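Side-chain contact in Lmo0547 protein (PDB 4R9N), which is a transcriptional regulator of the SorC family that probably binds DNA and responds to a sugar through its Rossmann-like effector domain: residues A230-A233 / A234-G238. Residues are numbered along the deposited sequence; the frame is centred on the assembly and turned at random.
Sequences ALVA and ALNAG
L231 and L235, one helical turn apart, meet where the branch point CG of L231 lies 3.9 Å from the methyl CD1 of L235. The bulky leucines fill the buried flank; with CG of L231 anti to the backbone N and beside the carbonyl carbon (chi1 -178°), its branch turns back from the N-terminal slant of the CA-CB bond to lie against L235. On the more exposed flank, V232 and N236 run side by side, with CG1 of V232 3.4 Å from ND2 of N236. That amide nitrogen also comes within 3.3 Å of V232 O, but at an angle too poor for a hydrogen bond; a polar amide suits this solvent-facing position.

Beneath the side chains, successive i to i+4 bonds hold the turns: A234 N to A230 O, L235 N to L231 O (2.8 Å), N236 N to V232 O and, more bent at 148°, A237 N to A233 O. The helix then ends in a Schellman motif, with G238 N to L235 O (3.1 Å) as one of its two bonds back into the last turn; glycine readily adopts the positive phi required (72°).

Helix 228-236 belongs to the beta-alpha-beta crossover between parallel strands 217-221 and 242-246. Small A233 and A234 rest against F189 of strand 187-190, while L235 packs on F15 of helix 3-15 and on I240.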
loop_
_atom_site.group_PDB
_atom_site.type_symbol
_atom_site.label_atom_id
_atom_site.label_comp_id
_atom_site.label_asym_id
_atom_site.label_seq_id
_atom_site.Cartn_x
_atom_site.Cartn_y
_atom_site.Cartn_z
ATOM N N ALA A 230 13.379 1.355 0.955
ATOM C CA ALA A 230 12.175 1.216 0.129
ATOM C C ALA A 230 11.305 2.462 0.196
ATOM O O ALA A 230 10.827 2.961 -0.790
ATOM C CB ALA A 230 11.370 0.029 0.612
ATOM N N LEU A 231 11.073 2.932 1.400
ATOM C CA LEU A 231 10.227 4.129 1.590
ATOM C C LEU A 231 10.795 5.392 0.990
ATOM O O LEU A 231 10.107 6.212 0.285
ATOM C CB LEU A 231 9.984 4.278 3.078
ATOM C CG LEU A 231 9.099 5.419 3.503
ATOM C CD1 LEU A 231 7.757 5.327 2.810
ATOM C CD2 LEU A 231 8.929 5.316 5.005
ATOM N N VAL A 232 12.080 5.563 1.231
ATOM C CA VAL A 232 12.764 6.729 0.689
ATOM C C VAL A 232 12.753 6.758 -0.812
ATOM O O VAL A 232 12.460 7.797 -1.425
ATOM C CB VAL A 232 14.184 6.896 1.249
ATOM C CG1 VAL A 232 14.975 7.918 0.427
ATOM C CG2 VAL A 232 14.097 7.349 2.701
ATOM N N ALA A 233 12.975 5.615 -1.446
ATOM C CA ALA A 233 12.888 5.579 -2.878
ATOM C C ALA A 233 11.484 5.895 -3.386
ATOM O O ALA A 233 11.306 6.599 -4.402
ATOM C CB ALA A 233 13.368 4.207 -3.393
ATOM N N ALA A 234 10.469 5.344 -2.728
ATOM C CA ALA A 234 9.128 5.617 -3.151
ATOM C C ALA A 234 8.754 7.099 -3.041
ATOM O O ALA A 234 8.058 7.659 -3.911
ATOM C CB ALA A 234 8.157 4.755 -2.345
ATOM N N LEU A 235 9.158 7.683 -1.948
ATOM C CA LEU A 235 8.882 9.096 -1.645
ATOM C C LEU A 235 9.586 10.007 -2.632
ATOM O O LEU A 235 8.949 10.897 -3.184
ATOM C CB LEU A 235 9.328 9.486 -0.244
ATOM C CG LEU A 235 8.484 8.954 0.890
ATOM C CD1 LEU A 235 9.175 9.085 2.232
ATOM C CD2 LEU A 235 7.100 9.603 0.885
ATOM N N ASN A 236 10.852 9.706 -2.923
ATOM C CA ASN A 236 11.625 10.479 -3.943
ATOM C C ASN A 236 11.048 10.433 -5.360
ATOM O O ASN A 236 11.120 11.439 -6.098
ATOM C CB ASN A 236 13.104 10.025 -3.970
ATOM C CG ASN A 236 13.851 10.415 -2.694
ATOM O OD1 ASN A 236 13.434 11.315 -1.965
ATOM N ND2 ASN A 236 14.953 9.738 -2.423
ATOM N N ALA A 237 10.442 9.297 -5.716
ATOM C CA ALA A 237 9.804 9.119 -6.999
ATOM C C ALA A 237 8.420 9.732 -7.094
ATOM O O ALA A 237 7.782 9.647 -8.137
ATOM C CB ALA A 237 9.700 7.629 -7.306
ATOM N N GLY A 238 7.908 10.303 -6.008
ATOM C CA GLY A 238 6.606 10.924 -6.052
ATOM C C GLY A 238 5.465 9.942 -6.137
ATOM O O GLY A 238 4.413 10.250 -6.685
#